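Local coordinates for SspB protein (Streptomyces clavuligerus, PDB 6JUF), which probably acts as a metal-dependent DNase of the SspABCD-SspE system, a phosphorothioation-sensing bacterial defence against phage, at residues R232-A235 / Y236-D240; E280-A283 / A284-E288; V313-Q317 / Y318-R322; E331-A334 / R335-P338. All coordinates share one frame; numbering follows the deposited sequence.

How the interactions relate
Along the chain the four contacts come in series; none nests in or crosses another, and none closes a long loop, each staying within a helix or at its C-terminal end. Interaction 1 lies within helix 231-243. Interaction 2 is the last turn of helix 272-285 and the bend leading to strand 289-293, and interaction 3 ends helix 306-317 and starts the loop toward helix 330-336, the short helix that, with its exit at Tyr337, forms interaction 4. The first three touch one another: Val282 packs on Arg232 and Ala235, Leu314 on Ile233 and Tyr236, and probable hydrogen bonds join Arg232 to Gln317 and His286 to Glu316. Interaction 4 stands apart, its nearest atoms about 9 Å from interaction 3.

Interaction 1: residues R232-A235 / Y236-D240; sequences RIIA and YACLD
Ile234 and Cys238 sit one turn apart on the same flank of a helix, and their side chains make a loose apolar contact, Ile234 CG2 lying 4.2 Å from Cys238 SG. The sulfur is turned back along the helix, beside its own backbone N (chi1 -68°), which leaves Cys238 SG 3.3 Å from Ile234 O. Tyr236 swings the other way: with CG anti to the backbone N (chi1 154°), its ring leaves the helix on another flank, the CB still resting 3.2 Å from Arg232 O and the ring edge directed at Ile233 O. One ring face takes Asp240 CB, 4.1 Å above its plane. This buried part of helix 231-243 is regular alpha-helix with i to i+4 bonds such as Cys238 N to Ile234 O at 2.9 Å, and neighbouring helices surround it. Helix 306-317 meets Ile233, Tyr236 and Leu239, while helix 272-285 covers Ile234, Ala235 and Cys238. Along the Leu239 side chain, CB, CG and CD1 all rest over Ala235 O, with CD1 3.6 Å from that oxygen. The polar ends reach neighbouring helices: Tyr236 OH bonds Trp116 NE1 and Arg232 NE bonds Gln317 OE1.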
loop_
_atom_site.group_PDB
_atom_site.type_symbol
_atom_site.label_atom_id
_atom_site.label_comp_id
_atom_site.label_asym_id
_atom_site.label_seq_id
_atom_site.Cartn_x
_atom_site.Cartn_y
_atom_site.Cartn_z
ATOM N N ARG B 232 -12.314 -1.836 -17.926
ATOM C CA ARG B 232 -13.626 -1.971 -17.302
ATOM C C ARG B 232 -13.846 -0.961 -16.159
ATOM O O ARG B 232 -14.952 -0.612 -15.852
ATOM C CB ARG B 232 -13.878 -3.411 -16.817
ATOM C CG ARG B 232 -14.090 -4.332 -18.049
ATOM C CD ARG B 232 -14.451 -5.759 -17.629
ATOM N NE ARG B 232 -13.284 -6.446 -17.125
ATOM C CZ ARG B 232 -13.030 -7.760 -17.238
ATOM N NH1 ARG B 232 -13.858 -8.558 -17.890
ATOM N NH2 ARG B 232 -11.924 -8.273 -16.722
ATOM N N ILE B 233 -12.744 -0.483 -15.533
ATOM C CA ILE B 233 -12.939 0.595 -14.523
ATOM C C ILE B 233 -13.334 1.931 -15.195
ATOM O O ILE B 233 -14.251 2.629 -14.754
ATOM C CB ILE B 233 -11.693 0.788 -13.610
ATOM C CG1 ILE B 233 -11.348 -0.467 -12.781
ATOM C CG2 ILE B 233 -11.880 2.030 -12.701
ATOM C CD1 ILE B 233 -12.436 -0.917 -11.816
ATOM N N ILE B 234 -12.675 2.223 -16.322
ATOM C CA ILE B 234 -13.056 3.366 -17.181
ATOM C C ILE B 234 -14.527 3.259 -17.617
ATOM O O ILE B 234 -15.328 4.184 -17.440
ATOM C CB ILE B 234 -12.104 3.525 -18.376
ATOM C CG1 ILE B 234 -10.671 3.858 -17.874
ATOM C CG2 ILE B 234 -12.600 4.629 -19.303
ATOM C CD1 ILE B 234 -9.564 3.696 -18.939
ATOM N N ALA B 235 -14.886 2.092 -18.192
ATOM C CA ALA B 235 -16.263 1.908 -18.684
ATOM C C ALA B 235 -17.321 2.002 -17.574
ATOM O O ALA B 235 -18.370 2.639 -17.725
ATOM C CB ALA B 235 -16.356 0.585 -19.449
ATOM N N TYR B 236 -17.018 1.378 -16.424
ATOM C CA TYR B 236 -17.920 1.486 -15.287
ATOM C C TYR B 236 -18.139 2.996 -14.919
ATOM O O TYR B 236 -19.249 3.436 -14.675
ATOM C CB TYR B 236 -17.330 0.709 -14.075
ATOM C CG TYR B 236 -17.840 1.274 -12.736
ATOM C CD1 TYR B 236 -19.087 0.970 -12.270
ATOM C CD2 TYR B 236 -17.016 2.142 -11.974
ATOM C CE1 TYR B 236 -19.555 1.507 -11.056
ATOM C CE2 TYR B 236 -17.452 2.676 -10.773
ATOM C CZ TYR B 236 -18.751 2.375 -10.335
ATOM O OH TYR B 236 -19.186 2.932 -9.170
ATOM N N ALA B 237 -17.012 3.730 -14.849
ATOM C CA ALA B 237 -17.100 5.132 -14.465
ATOM C C ALA B 237 -17.898 5.967 -15.435
ATOM O O ALA B 237 -18.718 6.813 -15.032
ATOM C CB ALA B 237 -15.698 5.708 -14.252
ATOM N N CYS B 238 -17.721 5.660 -16.741
ATOM C CA CYS B 238 -18.519 6.341 -17.767
ATOM C C CYS B 238 -20.036 6.129 -17.602
ATOM O O CYS B 238 -20.831 7.055 -17.649
ATOM C CB CYS B 238 -18.048 5.919 -19.169
ATOM S SG CYS B 238 -16.398 6.496 -19.606
ATOM N N LEU B 239 -20.398 4.857 -17.387
ATOM C CA LEU B 239 -21.807 4.483 -17.207
ATOM C C LEU B 239 -22.375 4.996 -15.893
ATOM O O LEU B 239 -23.521 5.484 -15.846
ATOM C CB LEU B 239 -21.946 2.974 -17.334
ATOM C CG LEU B 239 -21.782 2.407 -18.746
ATOM C CD1 LEU B 239 -21.402 0.898 -18.633
ATOM C CD2 LEU B 239 -23.009 2.614 -19.633
ATOM N N ASP B 240 -21.529 4.937 -14.832
ATOM C CA ASP B 240 -21.951 5.456 -13.530
ATOM C C ASP B 240 -22.194 6.974 -13.627
ATOM O O ASP B 240 -23.144 7.506 -13.063
ATOM C CB ASP B 240 -20.864 5.144 -12.523
ATOM C CG ASP B 240 -21.238 5.488 -11.088
ATOM O OD1 ASP B 240 -22.321 5.082 -10.625
ATOM O OD2 ASP B 240 -20.418 6.176 -10.434
#

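Interaction 2: residues E280-A283 / A284-E288; sequences EKVA and ASHQE
His286 lies alongside Val282, one turn earlier, and the two side chains point the same way. Starting at the root, His286 CB is 3.7 Å from Val282 O. CG, beside its own backbone N (chi1 -81°), carries the imidazole back over the end of the helix, where its edge faces the same carbonyl oxygen in the plane of the ring. CD2 makes the closest approach, 3.5 Å from Val282 O, and is also 4.0 Å from Val282 CG1. That methyl is within reach because it stands anti to the valine N (chi1 179°). Beyond CD2, NE2 leaves the contact to hydrogen-bond Glu316 OE1 on helix 306-317. On the other side of the ring ND1 makes a weak, long bond to Glu288 OE2 at 3.5 Å, so a glutamate attends each ring nitrogen, and the two carboxylates would probably stabilise positive charge on the imidazole.

The backbone beneath changes step as the turn ends. Ala284 N still reaches Glu280 O at 3.1 Å, four residues back, but Ser285 N bonds Val282 O, only three back, from well above that carbonyl's plane. His286 N gives Ala283 O a weak bond at 3.2 Å. This tightening from alpha to 3-10 spacing is the weakly bonded C-terminal end of helix 272-285, which leads through a short bend into strand 289-293 of a three-stranded antiparallel sheet.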
loop_
_atom_site.group_PDB
_atom_site.type_symbol
_atom_site.label_atom_id
_atom_site.label_comp_id
_atom_site.label_asym_id
_atom_site.label_seq_id
_atom_site.Cartn_x
_atom_site.Cartn_y
_atom_site.Cartn_z
ATOM N N GLU B 280 -14.431 0.820 -26.370
ATOM C CA GLU B 280 -14.527 -0.097 -27.536
ATOM C C GLU B 280 -14.301 -1.522 -27.095
ATOM O O GLU B 280 -14.972 -2.456 -27.534
ATOM C CB GLU B 280 -13.497 0.294 -28.583
ATOM C CG GLU B 280 -13.928 1.604 -29.249
ATOM C CD GLU B 280 -13.207 1.939 -30.524
ATOM O OE1 GLU B 280 -13.852 2.583 -31.356
ATOM O OE2 GLU B 280 -12.032 1.562 -30.723
ATOM N N LYS B 281 -13.271 -1.708 -26.258
ATOM C CA LYS B 281 -12.962 -3.033 -25.734
ATOM C C LYS B 281 -14.111 -3.609 -24.941
ATOM O O LYS B 281 -14.501 -4.752 -25.126
ATOM C CB LYS B 281 -11.670 -2.956 -24.899
ATOM C CG LYS B 281 -11.096 -4.312 -24.564
ATOM C CD LYS B 281 -9.759 -4.062 -23.915
ATOM C CE LYS B 281 -9.384 -5.144 -22.917
ATOM N NZ LYS B 281 -8.032 -4.725 -22.421
ATOM N N VAL B 282 -14.761 -2.768 -24.146
ATOM C CA VAL B 282 -15.849 -3.230 -23.295
ATOM C C VAL B 282 -17.126 -3.438 -24.082
ATOM O O VAL B 282 -17.802 -4.430 -23.885
ATOM C CB VAL B 282 -15.999 -2.306 -22.078
ATOM C CG1 VAL B 282 -17.156 -2.743 -21.184
ATOM C CG2 VAL B 282 -14.728 -2.344 -21.248
ATOM N N ALA B 283 -17.411 -2.558 -25.055
ATOM C CA ALA B 283 -18.575 -2.689 -25.933
ATOM C C ALA B 283 -18.536 -3.934 -26.775
ATOM O O ALA B 283 -19.593 -4.458 -27.117
ATOM C CB ALA B 283 -18.715 -1.492 -26.860
ATOM N N ALA B 284 -17.343 -4.430 -27.107
ATOM C CA ALA B 284 -17.266 -5.641 -27.925
ATOM C C ALA B 284 -17.870 -6.865 -27.221
ATOM O O ALA B 284 -18.412 -7.753 -27.902
ATOM C CB ALA B 284 -15.840 -5.910 -28.340
ATOM N N SER B 285 -17.822 -6.859 -25.884
ATOM C CA SER B 285 -18.309 -7.931 -25.011
ATOM C C SER B 285 -19.777 -7.738 -24.611
ATOM O O SER B 285 -20.402 -8.662 -24.099
ATOM C CB SER B 285 -17.481 -7.876 -23.688
ATOM O OG SER B 285 -16.254 -8.483 -23.855
ATOM N N HIS B 286 -20.290 -6.510 -24.753
ATOM C CA HIS B 286 -21.602 -6.154 -24.178
ATOM C C HIS B 286 -22.493 -5.673 -25.290
ATOM O O HIS B 286 -22.265 -4.561 -25.804
ATOM C CB HIS B 286 -21.421 -5.045 -23.130
ATOM C CG HIS B 286 -20.969 -5.564 -21.788
ATOM N ND1 HIS B 286 -21.834 -5.859 -20.763
ATOM C CD2 HIS B 286 -19.688 -5.840 -21.313
ATOM C CE1 HIS B 286 -21.123 -6.309 -19.718
ATOM N NE2 HIS B 286 -19.835 -6.330 -20.049
ATOM N N GLN B 287 -23.497 -6.459 -25.669
ATOM C CA GLN B 287 -24.329 -6.111 -26.794
ATOM C C GLN B 287 -25.150 -4.855 -26.492
ATOM O O GLN B 287 -25.505 -4.134 -27.440
ATOM C CB GLN B 287 -25.190 -7.306 -27.206
ATOM C CG GLN B 287 -25.766 -7.147 -28.634
ATOM C CD GLN B 287 -27.105 -6.436 -28.652
ATOM O OE1 GLN B 287 -27.843 -6.474 -27.660
ATOM N NE2 GLN B 287 -27.439 -5.791 -29.795
ATOM N N GLU B 288 -25.338 -4.542 -25.206
ATOM C CA GLU B 288 -26.123 -3.401 -24.747
ATOM C C GLU B 288 -25.378 -2.081 -24.925
ATOM O O GLU B 288 -25.961 -1.009 -24.802
ATOM C CB GLU B 288 -26.514 -3.518 -23.273
ATOM C CG GLU B 288 -27.159 -4.832 -22.827
ATOM C CD GLU B 288 -26.159 -5.783 -22.103
ATOM O OE1 GLU B 288 -26.649 -6.604 -21.245
ATOM O OE2 GLU B 288 -24.883 -5.715 -22.398
#

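Interaction 3: residues V313-Q317 / Y318-R322; sequences VLDEQ and YDNVR
Charge pairing between Asp315 and Arg322 dominates the turn: Asp315 OD2 and Arg322 NE form a salt bridge at 2.9 Å. The carboxylate and guanidinium planes stand nearly perpendicular (89°), with NE coming from above the carboxylate plane. The same oxygen takes Arg322 N at 3.1 Å on its syn lone pair. Asp315 CG is anti to the backbone N (chi1 -156°), which aims the carboxylate past the helix end at the loop.

Backbone bonds close the helix as a Schellman motif. Asn320 N reaches Asp315 O at 2.8 Å and Asp319 N reaches Glu316 O, with Asp319 as the C-prime residue at positive phi (63°). Tyr318 N also bonds Asp315 O, meeting it from the opposite face of the carbonyl to Asn320 N.

Apolar contact joins Leu314 CD1 to Tyr318 CE2 at 3.9 Å. Water 1 accepts from Gln317 NE2 and is hydrogen-bonded to Tyr318 OH, which also bonds Ser109 OG; Gln317 OE1 bonds Arg232 NE.

Arg322 NH2 has a second acid in Asp312, and Asp315 OD1 bonds Trp93 NE1. Both carboxylate oxygens of Asp315 therefore have donors, which would be expected to keep it ionised while fixing the loop's first residues against the helix end.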
loop_
_atom_site.group_PDB
_atom_site.type_symbol
_atom_site.label_atom_id
_atom_site.label_comp_id
_atom_site.label_asym_id
_atom_site.label_seq_id
_atom_site.Cartn_x
_atom_site.Cartn_y
_atom_site.Cartn_z
ATOM N N VAL B 313 -20.468 -4.443 -15.705
ATOM C CA VAL B 313 -19.117 -4.273 -16.235
ATOM C C VAL B 313 -18.116 -4.305 -15.059
ATOM O O VAL B 313 -17.083 -4.953 -15.114
ATOM C CB VAL B 313 -19.019 -2.899 -16.937
ATOM C CG1 VAL B 313 -17.576 -2.482 -17.236
ATOM C CG2 VAL B 313 -19.801 -2.917 -18.243
ATOM N N LEU B 314 -18.435 -3.634 -13.976
ATOM C CA LEU B 314 -17.531 -3.600 -12.826
ATOM C C LEU B 314 -17.430 -4.984 -12.144
ATOM O O LEU B 314 -16.371 -5.409 -11.825
ATOM C CB LEU B 314 -17.993 -2.561 -11.791
ATOM C CG LEU B 314 -17.110 -2.402 -10.552
ATOM C CD1 LEU B 314 -15.655 -2.093 -10.930
ATOM C CD2 LEU B 314 -17.635 -1.285 -9.645
ATOM N N ASP B 315 -18.534 -5.689 -11.969
ATOM C CA ASP B 315 -18.466 -6.988 -11.354
ATOM C C ASP B 315 -17.682 -7.938 -12.241
ATOM O O ASP B 315 -16.964 -8.813 -11.706
ATOM C CB ASP B 315 -19.863 -7.510 -11.079
ATOM C CG ASP B 315 -19.893 -8.542 -9.945
ATOM O OD1 ASP B 315 -19.020 -8.432 -9.048
ATOM O OD2 ASP B 315 -20.793 -9.383 -9.916
ATOM N N GLU B 316 -17.785 -7.804 -13.555
ATOM C CA GLU B 316 -17.001 -8.663 -14.441
ATOM C C GLU B 316 -15.514 -8.484 -14.211
ATOM O O GLU B 316 -14.729 -9.443 -14.267
ATOM C CB GLU B 316 -17.324 -8.338 -15.862
ATOM C CG GLU B 316 -18.692 -8.871 -16.220
ATOM C CD GLU B 316 -19.215 -8.249 -17.468
ATOM O OE1 GLU B 316 -18.367 -7.823 -18.263
ATOM O OE2 GLU B 316 -20.459 -8.265 -17.678
ATOM N N GLN B 317 -15.100 -7.248 -13.969
ATOM C CA GLN B 317 -13.730 -6.949 -13.717
ATOM C C GLN B 317 -13.196 -7.687 -12.498
ATOM O O GLN B 317 -12.004 -7.936 -12.390
ATOM C CB GLN B 317 -13.609 -5.431 -13.497
ATOM C CG GLN B 317 -12.195 -4.921 -13.130
ATOM C CD GLN B 317 -11.105 -5.199 -14.170
ATOM O OE1 GLN B 317 -11.369 -5.453 -15.325
ATOM N NE2 GLN B 317 -9.817 -5.069 -13.733
ATOM N N TYR B 318 -14.093 -8.046 -11.592
ATOM C CA TYR B 318 -13.707 -8.784 -10.379
ATOM C C TYR B 318 -14.263 -10.199 -10.312
ATOM O O TYR B 318 -14.456 -10.755 -9.209
ATOM C CB TYR B 318 -14.110 -7.975 -9.124
ATOM C CG TYR B 318 -13.275 -6.743 -8.995
ATOM C CD1 TYR B 318 -12.045 -6.800 -8.374
ATOM C CD2 TYR B 318 -13.658 -5.542 -9.610
ATOM C CE1 TYR B 318 -11.248 -5.679 -8.256
ATOM C CE2 TYR B 318 -12.876 -4.415 -9.538
ATOM C CZ TYR B 318 -11.673 -4.486 -8.856
ATOM O OH TYR B 318 -10.842 -3.394 -8.763
ATOM N N ASP B 319 -14.463 -10.783 -11.482
ATOM C CA ASP B 319 -14.886 -12.187 -11.566
ATOM C C ASP B 319 -16.248 -12.479 -10.941
ATOM O O ASP B 319 -16.454 -13.579 -10.375
ATOM C CB ASP B 319 -13.781 -13.080 -11.010
ATOM C CG ASP B 319 -12.835 -13.582 -12.105
ATOM O OD1 ASP B 319 -12.886 -13.114 -13.276
ATOM O OD2 ASP B 319 -12.049 -14.465 -11.804
ATOM N N ASN B 320 -17.179 -11.519 -11.091
ATOM C CA ASN B 320 -18.579 -11.718 -10.747
ATOM C C ASN B 320 -18.750 -12.155 -9.309
ATOM O O ASN B 320 -19.288 -13.226 -8.988
ATOM C CB ASN B 320 -19.191 -12.683 -11.779
ATOM C CG ASN B 320 -19.096 -12.119 -13.184
ATOM O OD1 ASN B 320 -18.558 -12.778 -14.103
ATOM N ND2 ASN B 320 -19.584 -10.913 -13.371
ATOM N N VAL B 321 -18.298 -11.259 -8.423
ATOM C CA VAL B 321 -18.516 -11.436 -6.976
ATOM C C VAL B 321 -19.991 -11.693 -6.637
ATOM O O VAL B 321 -20.265 -12.490 -5.686
ATOM C CB VAL B 321 -18.030 -10.174 -6.239
ATOM C CG1 VAL B 321 -18.212 -10.287 -4.753
ATOM C CG2 VAL B 321 -16.557 -9.925 -6.562
ATOM N N ARG B 322 -20.908 -11.018 -7.319
ATOM C CA ARG B 322 -22.345 -11.076 -6.962
ATOM C C ARG B 322 -22.921 -12.505 -7.131
ATOM O O ARG B 322 -23.962 -12.825 -6.578
ATOM C CB ARG B 322 -23.159 -10.035 -7.761
ATOM C CG ARG B 322 -22.847 -8.571 -7.436
ATOM C CD ARG B 322 -23.576 -7.600 -8.351
ATOM N NE ARG B 322 -23.291 -7.878 -9.777
ATOM C CZ ARG B 322 -23.905 -7.268 -10.788
ATOM N NH1 ARG B 322 -24.776 -6.312 -10.571
ATOM N NH2 ARG B 322 -23.585 -7.636 -11.996
HETATM O O HOH W 1 -9.134 -3.976 -11.052
#

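Interaction 4: residues E331-A334 / R335-P338; sequences EDWA and RRYP
Asp332 and Arg335 pair by a short salt bridge, Asp332 OD1 to Arg335 NH2 at 2.7 Å, with the carboxylate and guanidinium planes 70° apart. A bend at chi3 (-64°) folds the arginine back along its helix, and one face of its guanidinium then lies over Glu331 O. The other oxygen, Asp332 OD2, is bonded to a residue just outside 331-338. At the backbone, Glu331 O takes Arg335 N at 3.1 Å and Asp332 O takes Arg336 N; a weak bond from Arg335 N also goes to Asp332 O. Trp333 O is met by Tyr337 N at 2.8 Å.

These are the last bonds of helix 330-336, whose N-terminal turn includes a bond from Asp332 N to Thr329 OG1. Tyr337 is the first residue to leave helical geometry, and the Pro338 that follows has no N-H to offer; instead its CA-H approaches Ala334 O, the CA 3.3 Å away.

Tyr337 places CE2 over one face of the Trp333 indole, 3.3 Å from CZ2; the centroids of the tyrosine ring and the indole six-membered ring are 4.7 Å apart and the planes inclined at 45°, an oblique pair. Arg336 NH1 reaches the same indole at CZ3, 3.5 Å away. The polar atoms of both aromatics are satisfied by carbonyls elsewhere in the chain: Trp333 NE1 donates to Pro87 O at the end of strand 83-87, and Tyr337 OH to Gln35 O just past helix 24-34.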
loop_
_atom_site.group_PDB
_atom_site.type_symbol
_atom_site.label_atom_id
_atom_site.label_comp_id
_atom_site.label_asym_id
_atom_site.label_seq_id
_atom_site.Cartn_x
_atom_site.Cartn_y
_atom_site.Cartn_z
ATOM N N GLU B 331 -30.925 -5.339 -2.026
ATOM C CA GLU B 331 -32.194 -5.356 -1.299
ATOM C C GLU B 331 -32.006 -6.066 0.034
ATOM O O GLU B 331 -32.579 -5.682 1.047
ATOM C CB GLU B 331 -33.268 -6.097 -2.144
ATOM C CG GLU B 331 -33.777 -5.424 -3.429
ATOM C CD GLU B 331 -32.737 -5.217 -4.558
ATOM O OE1 GLU B 331 -32.951 -4.274 -5.377
ATOM O OE2 GLU B 331 -31.699 -5.955 -4.680
ATOM N N ASP B 332 -31.257 -7.160 0.021
ATOM C CA ASP B 332 -30.933 -7.941 1.195
ATOM C C ASP B 332 -30.163 -7.092 2.165
ATOM O O ASP B 332 -30.452 -7.062 3.372
ATOM C CB ASP B 332 -30.008 -9.100 0.872
ATOM C CG ASP B 332 -30.650 -10.206 0.061
ATOM O OD1 ASP B 332 -31.872 -10.427 0.112
ATOM O OD2 ASP B 332 -29.836 -10.912 -0.622
ATOM N N TRP B 333 -29.179 -6.373 1.620
ATOM C CA TRP B 333 -28.400 -5.455 2.450
ATOM C C TRP B 333 -29.213 -4.307 3.035
ATOM O O TRP B 333 -28.987 -3.944 4.235
ATOM C CB TRP B 333 -27.225 -4.957 1.589
ATOM C CG TRP B 333 -26.108 -4.342 2.372
ATOM C CD1 TRP B 333 -25.807 -3.000 2.523
ATOM C CD2 TRP B 333 -25.097 -5.063 3.121
ATOM N NE1 TRP B 333 -24.688 -2.839 3.349
ATOM C CE2 TRP B 333 -24.217 -4.059 3.738
ATOM C CE3 TRP B 333 -24.857 -6.429 3.370
ATOM C CZ2 TRP B 333 -23.142 -4.431 4.537
ATOM C CZ3 TRP B 333 -23.791 -6.805 4.190
ATOM C CH2 TRP B 333 -22.933 -5.830 4.779
ATOM N N ALA B 334 -30.126 -3.740 2.259
ATOM C CA ALA B 334 -31.002 -2.671 2.691
ATOM C C ALA B 334 -31.866 -3.113 3.871
ATOM O O ALA B 334 -32.089 -2.353 4.789
ATOM C CB ALA B 334 -31.839 -2.205 1.506
ATOM N N ARG B 335 -32.336 -4.345 3.848
ATOM C CA ARG B 335 -33.194 -4.873 4.917
ATOM C C ARG B 335 -32.363 -5.043 6.179
ATOM O O ARG B 335 -32.815 -4.766 7.303
ATOM C CB ARG B 335 -33.783 -6.216 4.481
ATOM C CG ARG B 335 -34.975 -6.072 3.531
ATOM C CD ARG B 335 -35.827 -7.331 3.479
ATOM N NE ARG B 335 -35.046 -8.429 2.930
ATOM C CZ ARG B 335 -34.946 -8.707 1.633
ATOM N NH1 ARG B 335 -35.605 -7.995 0.715
ATOM N NH2 ARG B 335 -34.201 -9.719 1.258
ATOM N N ARG B 336 -31.112 -5.490 6.022
ATOM C CA ARG B 336 -30.198 -5.541 7.151
ATOM C C ARG B 336 -29.820 -4.157 7.709
ATOM O O ARG B 336 -29.832 -3.998 8.949
ATOM C CB ARG B 336 -28.944 -6.357 6.859
ATOM C CG ARG B 336 -28.089 -6.730 8.050
ATOM C CD ARG B 336 -27.025 -7.838 7.710
ATOM N NE ARG B 336 -27.467 -8.640 6.547
ATOM C CZ ARG B 336 -26.695 -9.322 5.690
ATOM N NH1 ARG B 336 -25.371 -9.414 5.863
ATOM N NH2 ARG B 336 -27.261 -9.952 4.660
ATOM N N TYR B 337 -29.602 -3.172 6.835
ATOM C CA TYR B 337 -29.267 -1.810 7.249
ATOM C C TYR B 337 -30.213 -0.759 6.723
ATOM O O TYR B 337 -29.881 -0.050 5.810
ATOM C CB TYR B 337 -27.833 -1.493 6.759
ATOM C CG TYR B 337 -26.814 -2.449 7.258
ATOM C CD1 TYR B 337 -26.270 -2.305 8.523
ATOM C CD2 TYR B 337 -26.381 -3.532 6.466
ATOM C CE1 TYR B 337 -25.294 -3.160 9.004
ATOM C CE2 TYR B 337 -25.412 -4.400 6.928
ATOM C CZ TYR B 337 -24.870 -4.225 8.204
ATOM O OH TYR B 337 -23.904 -5.085 8.687
ATOM N N PRO B 338 -31.423 -0.642 7.341
ATOM C CA PRO B 338 -32.441 0.244 6.760
ATOM C C PRO B 338 -32.079 1.725 6.836
ATOM O O PRO B 338 -32.611 2.551 6.110
ATOM C CB PRO B 338 -33.676 -0.062 7.587
ATOM C CG PRO B 338 -33.189 -0.669 8.831
ATOM C CD PRO B 338 -31.931 -1.445 8.479
#